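Side-chain contacts in tetratricopeptide repeat domain protein (Salinibacter ruber, PDB 3MA5), which is of unknown function but carries tetratricopeptide repeats, a paired-helix scaffold that in many other proteins mediates binding between proteins: residues K78-S81 with E82-A86; Y45-G48 with K49-R53; Y11-A14 with Q15-K19; E31-V34 with E35-P38. All coordinates share one frame; numbering follows the deposited sequence.

Contact 1 (K78-S81 with E82-A86); sequences KDLS and ELQDA
L80 and Q84 make the main side-chain contact here, one turn apart on helix 77-91. The packing is of carbon against an amide. Q84 CG stands beside the backbone N and anti to the carbonyl carbon (chi1 -70°), and the chain is extended from there. This carries the amide across the L80 branch at a slant. Q84 OE1 lies 3.5 Å from L80 CD1 and equally near L80 CG, while L80 CD2 is somewhat farther. The L80 branch is anti to its own N, which leans it forward to meet the amide. Q84 CB also rests on the L80 carbonyl, 3.4 Å from L80 O. With alanine at Q84, the L80 branch is likely to lose the cover of CG and the amide on its forward side.

The backbone bonds are those of a regular alpha helix. E82 N to K78 O is 3.2 Å, Q84 N to L80 O is 3.1 Å and D85 N to S81 O is 2.9 Å. The bond from L83 N to D79 O is weak at 3.4 Å.

Charge plays a small part. K78 NZ and D79 OD2 form a long salt bridge of 3.7 Å. The hydroxyl of S81 turns back and bonds to the carbonyl of Q77.

Helix 77-91 follows the two predicted repeats. L80, L83 and Q84 all touch I68 of helix 57-74. L83 also meets Y44, and E82 meets Y45, both on helix 42-53. A86 bridges the two helices, touching Y64 on one and Y45 and K49 on the other.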
loop_
_atom_site.group_PDB
_atom_site.type_symbol
_atom_site.label_atom_id
_atom_site.label_comp_id
_atom_site.label_asym_id
_atom_site.label_seq_id
_atom_site.Cartn_x
_atom_site.Cartn_y
_atom_site.Cartn_z
ATOM N N LYS A 78 6.457 -13.031 2.565
ATOM C CA LYS A 78 6.697 -12.248 1.360
ATOM C C LYS A 78 6.103 -10.827 1.590
ATOM O O LYS A 78 6.770 -9.810 1.379
ATOM C CB LYS A 78 6.027 -12.946 0.159
ATOM C CG LYS A 78 6.129 -12.202 -1.154
ATOM C CD LYS A 78 5.367 -12.893 -2.272
ATOM C CE LYS A 78 3.913 -12.509 -2.331
ATOM N NZ LYS A 78 3.083 -13.229 -1.334
ATOM N N ASP A 79 4.855 -10.768 2.047
ATOM C CA ASP A 79 4.199 -9.488 2.304
ATOM C C ASP A 79 4.880 -8.690 3.403
ATOM O O ASP A 79 5.138 -7.486 3.236
ATOM C CB ASP A 79 2.738 -9.723 2.662
ATOM C CG ASP A 79 1.956 -10.286 1.499
ATOM O OD1 ASP A 79 0.942 -10.986 1.741
ATOM O OD2 ASP A 79 2.353 -10.015 0.343
ATOM N N LEU A 80 5.168 -9.360 4.520
ATOM C CA LEU A 80 5.827 -8.700 5.638
ATOM C C LEU A 80 7.162 -8.126 5.221
ATOM O O LEU A 80 7.516 -7.020 5.611
ATOM C CB LEU A 80 6.048 -9.659 6.808
ATOM C CG LEU A 80 6.858 -9.061 7.975
ATOM C CD1 LEU A 80 6.178 -7.792 8.479
ATOM C CD2 LEU A 80 6.992 -10.062 9.090
ATOM N N SER A 81 7.892 -8.873 4.412
ATOM C CA SER A 81 9.196 -8.437 3.954
ATOM C C SER A 81 9.218 -7.197 3.077
ATOM O O SER A 81 10.012 -6.289 3.309
ATOM C CB SER A 81 9.890 -9.558 3.193
ATOM O OG SER A 81 10.272 -10.604 4.051
ATOM N N GLU A 82 8.368 -7.156 2.057
ATOM C CA GLU A 82 8.372 -6.017 1.148
ATOM C C GLU A 82 8.036 -4.702 1.838
ATOM O O GLU A 82 8.595 -3.666 1.496
ATOM C CB GLU A 82 7.437 -6.286 -0.044
ATOM C CG GLU A 82 8.042 -7.238 -1.092
ATOM C CD GLU A 82 9.302 -6.675 -1.730
ATOM O OE1 GLU A 82 10.401 -7.191 -1.434
ATOM O OE2 GLU A 82 9.186 -5.707 -2.519
ATOM N N LEU A 83 7.135 -4.774 2.818
ATOM C CA LEU A 83 6.698 -3.636 3.621
ATOM C C LEU A 83 7.860 -3.176 4.503
ATOM O O LEU A 83 8.228 -2.009 4.514
ATOM C CB LEU A 83 5.535 -4.077 4.502
ATOM C CG LEU A 83 4.149 -4.167 3.877
ATOM C CD1 LEU A 83 3.224 -4.964 4.755
ATOM C CD2 LEU A 83 3.627 -2.769 3.673
ATOM N N GLN A 84 8.434 -4.114 5.246
ATOM C CA GLN A 84 9.563 -3.809 6.116
ATOM C C GLN A 84 10.653 -3.123 5.333
ATOM O O GLN A 84 11.205 -2.128 5.789
ATOM C CB GLN A 84 10.130 -5.076 6.737
ATOM C CG GLN A 84 9.218 -5.701 7.750
ATOM C CD GLN A 84 9.859 -6.828 8.488
ATOM O OE1 GLN A 84 9.418 -7.194 9.566
ATOM N NE2 GLN A 84 10.899 -7.393 7.916
ATOM N N ASP A 85 10.958 -3.665 4.152
ATOM C CA ASP A 85 11.989 -3.115 3.275
ATOM C C ASP A 85 11.640 -1.716 2.811
ATOM O O ASP A 85 12.471 -0.813 2.801
ATOM C CB ASP A 85 12.177 -4.026 2.064
ATOM C CG ASP A 85 13.050 -5.234 2.364
ATOM O OD1 ASP A 85 13.339 -5.498 3.554
ATOM O OD2 ASP A 85 13.439 -5.934 1.408
ATOM N N ALA A 86 10.386 -1.544 2.432
ATOM C CA ALA A 86 9.905 -0.271 1.941
ATOM C C ALA A 86 9.992 0.812 2.995
ATOM O O ALA A 86 10.483 1.904 2.731
ATOM C CB ALA A 86 8.472 -0.417 1.467
#

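Contact 2 (Y45-G48 with K49-R53); sequences YHLG and KLYER
K49 lays its aliphatic chain over one face of the Y45 ring, and L47 does the same to Y51, one turn along helix 42-53 in each case. The helix belongs to the predicted tetratricopeptide repeat 41-74. L47, G48 and Y51 match the Leu-Gly-x-x-Tyr part of the family signature.

The two pairs reach their contacts by different bends. In Y45 the ring is anti to the backbone N (chi1 171°), so it leans forward along the helix toward K49. K49 CG, placed beside its own backbone N (chi1 -81°), lies over the face, 4.0 Å from the Y45 ring centroid. A bend at chi2 then sends CD and CE along the ring toward the phenol end, where K49 CE comes 3.6 Å from Y45 OH.

L47 also has its branch anti to N and leaning forward. Y51 has its ring beside the backbone N (chi1 -86°) and so meets that branch. L47 CG is 3.8 Å from Y51 CE2. The Y51 hydroxyl is bonded to E31 of helix 23-36.

G48 has no side chain; its CA lies near the Y51 ring. Its carbonyl takes the amide of E52, with E52 N at 3.1 Å from G48 O. L47 packs on F30 and V34, and Y51 on A60 and T63, so this turn joins helices on two flanks. Over the Y51 face, L47 CD1 sits 4.2 Å from the ring centroid.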
loop_
_atom_site.group_PDB
_atom_site.type_symbol
_atom_site.label_atom_id
_atom_site.label_comp_id
_atom_site.label_asym_id
_atom_site.label_seq_id
_atom_site.Cartn_x
_atom_site.Cartn_y
_atom_site.Cartn_z
ATOM N N TYR A 45 1.399 -1.927 0.568
ATOM C CA TYR A 45 2.670 -1.648 -0.083
ATOM C C TYR A 45 2.558 -0.674 -1.263
ATOM O O TYR A 45 3.374 0.229 -1.417
ATOM C CB TYR A 45 3.323 -2.960 -0.524
ATOM C CG TYR A 45 4.536 -2.778 -1.384
ATOM C CD1 TYR A 45 4.414 -2.584 -2.759
ATOM C CD2 TYR A 45 5.804 -2.729 -0.818
ATOM C CE1 TYR A 45 5.543 -2.335 -3.554
ATOM C CE2 TYR A 45 6.940 -2.482 -1.605
ATOM C CZ TYR A 45 6.801 -2.283 -2.973
ATOM O OH TYR A 45 7.902 -2.026 -3.761
ATOM N N HIS A 46 1.549 -0.854 -2.094
ATOM C CA HIS A 46 1.380 0.025 -3.222
ATOM C C HIS A 46 0.881 1.402 -2.818
ATOM O O HIS A 46 1.203 2.380 -3.484
ATOM C CB HIS A 46 0.430 -0.603 -4.247
ATOM C CG HIS A 46 0.941 -1.889 -4.818
ATOM N ND1 HIS A 46 2.155 -1.989 -5.451
ATOM C CD2 HIS A 46 0.435 -3.150 -4.773
ATOM C CE1 HIS A 46 2.391 -3.250 -5.762
ATOM N NE2 HIS A 46 1.358 -3.972 -5.358
ATOM N N LEU A 47 0.105 1.495 -1.738
ATOM C CA LEU A 47 -0.421 2.778 -1.299
ATOM C C LEU A 47 0.703 3.641 -0.789
ATOM O O LEU A 47 0.780 4.819 -1.104
ATOM C CB LEU A 47 -1.444 2.595 -0.188
ATOM C CG LEU A 47 -2.146 3.876 0.269
ATOM C CD1 LEU A 47 -2.586 4.670 -0.945
ATOM C CD2 LEU A 47 -3.339 3.528 1.151
ATOM N N GLY A 48 1.579 3.037 -0.001
ATOM C CA GLY A 48 2.689 3.765 0.566
ATOM C C GLY A 48 3.680 4.174 -0.494
ATOM O O GLY A 48 4.261 5.254 -0.429
ATOM N N LYS A 49 3.886 3.311 -1.476
ATOM C CA LYS A 49 4.829 3.613 -2.540
ATOM C C LYS A 49 4.249 4.747 -3.370
ATOM O O LYS A 49 4.977 5.483 -4.022
ATOM C CB LYS A 49 5.073 2.364 -3.392
ATOM C CG LYS A 49 6.078 1.392 -2.799
ATOM C CD LYS A 49 7.504 1.791 -3.184
ATOM C CE LYS A 49 8.558 1.203 -2.256
ATOM N NZ LYS A 49 9.931 1.506 -2.751
ATOM N N LEU A 50 2.930 4.897 -3.316
ATOM C CA LEU A 50 2.243 5.937 -4.058
ATOM C C LEU A 50 2.302 7.234 -3.297
ATOM O O LEU A 50 2.450 8.310 -3.888
ATOM C CB LEU A 50 0.788 5.559 -4.270
ATOM C CG LEU A 50 0.000 6.292 -5.359
ATOM C CD1 LEU A 50 0.787 6.269 -6.671
ATOM C CD2 LEU A 50 -1.343 5.617 -5.552
ATOM N N TYR A 51 2.170 7.135 -1.979
ATOM C CA TYR A 51 2.226 8.322 -1.142
ATOM C C TYR A 51 3.580 8.969 -1.281
ATOM O O TYR A 51 3.689 10.188 -1.302
ATOM C CB TYR A 51 1.993 7.973 0.315
ATOM C CG TYR A 51 0.544 7.917 0.691
ATOM C CD1 TYR A 51 -0.405 8.686 0.017
ATOM C CD2 TYR A 51 0.118 7.111 1.734
ATOM C CE1 TYR A 51 -1.745 8.635 0.372
ATOM C CE2 TYR A 51 -1.214 7.054 2.098
ATOM C CZ TYR A 51 -2.138 7.811 1.421
ATOM O OH TYR A 51 -3.455 7.694 1.778
ATOM N N GLU A 52 4.610 8.138 -1.371
ATOM C CA GLU A 52 5.957 8.643 -1.507
ATOM C C GLU A 52 6.065 9.443 -2.794
ATOM O O GLU A 52 6.574 10.557 -2.786
ATOM C CB GLU A 52 6.976 7.493 -1.495
ATOM C CG GLU A 52 7.240 6.889 -0.116
ATOM C CD GLU A 52 8.414 5.944 -0.136
ATOM O OE1 GLU A 52 8.247 4.733 0.158
ATOM O OE2 GLU A 52 9.513 6.436 -0.461
ATOM N N ARG A 53 5.564 8.886 -3.893
ATOM C CA ARG A 53 5.609 9.569 -5.189
ATOM C C ARG A 53 4.845 10.874 -5.123
ATOM O O ARG A 53 5.184 11.837 -5.800
ATOM C CB ARG A 53 4.999 8.693 -6.287
ATOM C CG ARG A 53 5.720 7.372 -6.485
ATOM C CD ARG A 53 5.053 6.530 -7.556
ATOM N NE ARG A 53 5.311 7.046 -8.898
ATOM C CZ ARG A 53 4.677 6.630 -9.986
ATOM N NH1 ARG A 53 3.743 5.695 -9.891
ATOM N NH2 ARG A 53 4.976 7.152 -11.163
#

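Contact 3 (Y11-A14 with Q15-K19); sequences YALA and QEHLK
Q15 lies along the ring of Y11, and L13 lies along the imidazole of H17, both on helix 7-19. Q15 is the residue most covered. Q15 CG sits over one face of the Y11 ring, 4.1 Å from the ring centroid, a CH-pi contact. A bend at chi2 (-96°) then turns the amide so that it runs with the phenol. The amide and ring planes are 45° apart, which is neither a stack nor a T-shape. Q15 NE2 lies 3.7 Å from Y11 OH. In the backbone below, Q15 N bonds to Y11 O at 2.9 Å. A serine in place of Y11 would probably leave Q15 CG without the ring face it rests on and its amide freer to turn.

A14 has little reach of its own. A14 CA lies at the edge of the H17 ring, and A14 O accepts from L18 N at 3.3 Å in an almost straight bond (177°). The A14 methyl packs on L29 and F30 of helix 23-36, as suits the small-residue position of the predicted repeat 7-40.

L13 sends CD1 forward to H17, with L13 CD1 3.4 Å from H17 NE2. The branch is anti to the L13 backbone N, which leans it that way. H17 in turn touches R25.

The side-chain contacts are thus carbon against ring and amide, with no side-chain hydrogen bond among them. The turn is held by its backbone bonds, while the side chains add CH-pi and van der Waals packing.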
loop_
_atom_site.group_PDB
_atom_site.type_symbol
_atom_site.label_atom_id
_atom_site.label_comp_id
_atom_site.label_asym_id
_atom_site.label_seq_id
_atom_site.Cartn_x
_atom_site.Cartn_y
_atom_site.Cartn_z
ATOM N N TYR A 11 -8.525 -4.362 -6.248
ATOM C CA TYR A 11 -7.095 -4.272 -5.990
ATOM C C TYR A 11 -6.382 -4.357 -7.363
ATOM O O TYR A 11 -5.633 -3.456 -7.750
ATOM C CB TYR A 11 -6.641 -5.425 -5.092
ATOM C CG TYR A 11 -5.144 -5.586 -5.029
ATOM C CD1 TYR A 11 -4.390 -4.940 -4.050
ATOM C CD2 TYR A 11 -4.476 -6.361 -5.969
ATOM C CE1 TYR A 11 -3.007 -5.070 -4.003
ATOM C CE2 TYR A 11 -3.092 -6.493 -5.938
ATOM C CZ TYR A 11 -2.364 -5.843 -4.950
ATOM O OH TYR A 11 -0.999 -5.974 -4.901
ATOM N N ALA A 12 -6.630 -5.446 -8.093
ATOM C CA ALA A 12 -6.032 -5.643 -9.410
ATOM C C ALA A 12 -6.408 -4.459 -10.299
ATOM O O ALA A 12 -5.601 -3.989 -11.104
ATOM C CB ALA A 12 -6.526 -6.959 -10.029
ATOM N N LEU A 13 -7.638 -3.990 -10.145
ATOM C CA LEU A 13 -8.133 -2.845 -10.894
ATOM C C LEU A 13 -7.145 -1.703 -10.660
ATOM O O LEU A 13 -6.478 -1.236 -11.587
ATOM C CB LEU A 13 -9.505 -2.449 -10.350
ATOM C CG LEU A 13 -10.467 -1.516 -11.086
ATOM C CD1 LEU A 13 -9.747 -0.709 -12.141
ATOM C CD2 LEU A 13 -11.556 -2.365 -11.707
ATOM N N ALA A 14 -7.059 -1.275 -9.402
ATOM C CA ALA A 14 -6.165 -0.205 -8.969
ATOM C C ALA A 14 -4.766 -0.402 -9.512
ATOM O O ALA A 14 -4.054 0.554 -9.789
ATOM C CB ALA A 14 -6.107 -0.173 -7.460
ATOM N N GLN A 15 -4.393 -1.665 -9.653
ATOM C CA GLN A 15 -3.083 -2.074 -10.132
ATOM C C GLN A 15 -2.810 -1.851 -11.606
ATOM O O GLN A 15 -1.679 -1.563 -11.996
ATOM C CB GLN A 15 -2.889 -3.542 -9.811
ATOM C CG GLN A 15 -2.439 -3.807 -8.393
ATOM C CD GLN A 15 -0.938 -3.956 -8.314
ATOM O OE1 GLN A 15 -0.213 -2.976 -8.144
ATOM N NE2 GLN A 15 -0.457 -5.189 -8.468
ATOM N N GLU A 16 -3.830 -2.005 -12.433
ATOM C CA GLU A 16 -3.641 -1.795 -13.858
ATOM C C GLU A 16 -3.450 -0.294 -14.061
ATOM O O GLU A 16 -2.550 0.130 -14.796
ATOM C CB GLU A 16 -4.850 -2.307 -14.657
ATOM C CG GLU A 16 -5.103 -3.824 -14.664
ATOM C CD GLU A 16 -3.918 -4.638 -15.176
ATOM O OE1 GLU A 16 -2.938 -4.043 -15.687
ATOM O OE2 GLU A 16 -3.976 -5.886 -15.061
ATOM N N HIS A 17 -4.291 0.503 -13.403
ATOM C CA HIS A 17 -4.186 1.963 -13.471
ATOM C C HIS A 17 -2.733 2.368 -13.245
ATOM O O HIS A 17 -2.098 2.954 -14.115
ATOM C CB HIS A 17 -5.059 2.606 -12.400
ATOM C CG HIS A 17 -6.511 2.605 -12.735
ATOM N ND1 HIS A 17 -7.001 3.145 -13.904
ATOM C CD2 HIS A 17 -7.591 2.147 -12.053
ATOM C CE1 HIS A 17 -8.317 3.022 -13.929
ATOM N NE2 HIS A 17 -8.698 2.420 -12.815
ATOM N N LEU A 18 -2.225 2.050 -12.061
ATOM C CA LEU A 18 -0.842 2.320 -11.717
ATOM C C LEU A 18 0.101 2.148 -12.913
ATOM O O LEU A 18 0.975 2.986 -13.140
ATOM C CB LEU A 18 -0.396 1.368 -10.616
ATOM C CG LEU A 18 -0.452 1.856 -9.182
ATOM C CD1 LEU A 18 0.193 0.811 -8.282
ATOM C CD2 LEU A 18 0.285 3.172 -9.076
ATOM N N LYS A 19 -0.074 1.047 -13.648
ATOM C CA LYS A 19 0.748 0.712 -14.818
ATOM C C LYS A 19 0.549 1.669 -15.981
ATOM O O LYS A 19 1.502 2.010 -16.697
ATOM C CB LYS A 19 0.438 -0.707 -15.296
ATOM C CG LYS A 19 0.904 -1.789 -14.345
ATOM C CD LYS A 19 0.419 -3.157 -14.794
ATOM C CE LYS A 19 0.907 -4.258 -13.848
ATOM N NZ LYS A 19 0.154 -5.531 -14.074
#

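Contact 4 (E31-V34 with E35-P38)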
loop_
_atom_site.group_PDB
_atom_site.type_symbol
_atom_site.label_atom_id
_atom_site.label_comp_id
_atom_site.label_asym_id
_atom_site.label_seq_id
_atom_site.Cartn_x
_atom_site.Cartn_y
_atom_site.Cartn_z
ATOM N N GLU A 31 -7.000 3.737 -1.108
ATOM C CA GLU A 31 -7.406 4.323 0.169
ATOM C C GLU A 31 -8.716 3.742 0.642
ATOM O O GLU A 31 -8.896 3.477 1.835
ATOM C CB GLU A 31 -7.540 5.842 0.043
ATOM C CG GLU A 31 -6.407 6.619 0.693
ATOM C CD GLU A 31 -6.290 8.030 0.142
ATOM O OE1 GLU A 31 -7.345 8.634 -0.130
ATOM O OE2 GLU A 31 -5.153 8.538 -0.017
ATOM N N GLU A 32 -9.621 3.557 -0.312
ATOM C CA GLU A 32 -10.949 3.004 -0.079
ATOM C C GLU A 32 -10.808 1.574 0.463
ATOM O O GLU A 32 -11.360 1.218 1.508
ATOM C CB GLU A 32 -11.668 3.020 -1.415
ATOM C CG GLU A 32 -13.069 2.515 -1.445
ATOM C CD GLU A 32 -13.514 2.329 -2.885
ATOM O OE1 GLU A 32 -12.849 1.521 -3.587
ATOM O OE2 GLU A 32 -14.497 2.987 -3.322
ATOM N N LEU A 33 -10.041 0.771 -0.266
ATOM C CA LEU A 33 -9.753 -0.609 0.090
ATOM C C LEU A 33 -9.197 -0.722 1.477
ATOM O O LEU A 33 -9.520 -1.636 2.208
ATOM C CB LEU A 33 -8.700 -1.177 -0.834
ATOM C CG LEU A 33 -9.119 -2.042 -1.998
ATOM C CD1 LEU A 33 -7.869 -2.426 -2.749
ATOM C CD2 LEU A 33 -9.856 -3.263 -1.496
ATOM N N VAL A 34 -8.310 0.193 1.824
ATOM C CA VAL A 34 -7.696 0.153 3.130
ATOM C C VAL A 34 -8.678 0.365 4.283
ATOM O O VAL A 34 -8.444 -0.110 5.396
ATOM C CB VAL A 34 -6.530 1.150 3.197
ATOM C CG1 VAL A 34 -6.222 1.522 4.623
ATOM C CG2 VAL A 34 -5.298 0.499 2.591
ATOM N N GLU A 35 -9.786 1.052 4.029
ATOM C CA GLU A 35 -10.753 1.274 5.090
ATOM C C GLU A 35 -11.928 0.303 5.023
ATOM O O GLU A 35 -12.511 -0.031 6.056
ATOM C CB GLU A 35 -11.222 2.740 5.099
ATOM C CG GLU A 35 -11.627 3.316 3.761
ATOM C CD GLU A 35 -11.618 4.853 3.752
ATOM O OE1 GLU A 35 -11.198 5.453 4.774
ATOM O OE2 GLU A 35 -12.023 5.455 2.720
ATOM N N THR A 36 -12.268 -0.170 3.825
ATOM C CA THR A 36 -13.359 -1.128 3.689
ATOM C C THR A 36 -12.880 -2.515 4.096
ATOM O O THR A 36 -13.512 -3.185 4.896
ATOM C CB THR A 36 -13.918 -1.181 2.244
ATOM O OG1 THR A 36 -12.871 -1.475 1.313
ATOM C CG2 THR A 36 -14.562 0.145 1.885
ATOM N N ASP A 37 -11.746 -2.928 3.550
ATOM C CA ASP A 37 -11.141 -4.226 3.843
ATOM C C ASP A 37 -9.742 -3.953 4.400
ATOM O O ASP A 37 -8.742 -4.147 3.706
ATOM C CB ASP A 37 -11.029 -5.046 2.558
ATOM C CG ASP A 37 -12.333 -5.174 1.852
ATOM O OD1 ASP A 37 -13.064 -6.134 2.130
ATOM O OD2 ASP A 37 -12.639 -4.299 1.027
ATOM N N PRO A 38 -9.658 -3.511 5.663
ATOM C CA PRO A 38 -8.363 -3.213 6.276
ATOM C C PRO A 38 -7.376 -4.361 6.440
ATOM O O PRO A 38 -6.172 -4.117 6.476
ATOM C CB PRO A 38 -8.749 -2.578 7.608
ATOM C CG PRO A 38 -10.005 -3.241 7.928
ATOM C CD PRO A 38 -10.745 -3.273 6.620
#
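T36 folds back on the carbonyl of E32 at the C-terminal end of helix 23-36. This is the closing turn of that helix in the predicted tetratricopeptide repeat 7-40. P38, just beyond, matches the proline of the family signature.

T36 CB stands 3.6 Å from E32 O. Its two branches part there. The methyl, T36 CG2, is anti to the T36 carbonyl carbon and also lies near E32 O, at 3.4 Å. The hydroxyl falls between the backbone N and the carbonyl carbon (chi1 56°), which turns it inward over the preceding turn. T36 OG1 is 3.1 Å from E32 O and 2.8 Å from D37 OD2, and its one proton could serve either. R10 of helix 7-19 also bonds to OG1, so the hydroxyl ties the helix end to its neighbour.

E32 O accepts two backbone amides, one four residues on and one three. T36 N is 2.8 Å from E32 O and arrives nearly along the C=O axis. E35 N is 3.0 Å from E32 O and well above the carbonyl plane.

D37 is the first residue to leave helical angles, yet its N still reaches L33 O. L33 CD2 packs against the D37 carboxylate, and L33 and V34 both touch T43 of helix 42-53. Past the end, P38 has no N-H to give. Its CA instead meets the carbonyl of V34 in a CA-H...O contact, with P38 CA 3.2 Å from V34 O.

Along the chain the order is contact 3, contact 4, contact 2, contact 1, on helices 7-19, 23-36, 42-53 and 77-91. Contact 2 is the central one, its centre about 6 Å from that of the chain. It touches all three others, whose centres lie about 13 to 15 Å from its own. Y51 OH probably bonds to E31 OE2 of contact 4, H46 lies against Y11 and Q15 of contact 3, and Y45 packs on A86 of contact 1. Contacts 3 and 4 meet through Y11 and L33. Contacts 1 and 4 do not touch. These touches join the four helices, with helix 57-74 between the last two in sequence, consistent with a stacked tetratricopeptide repeat domain.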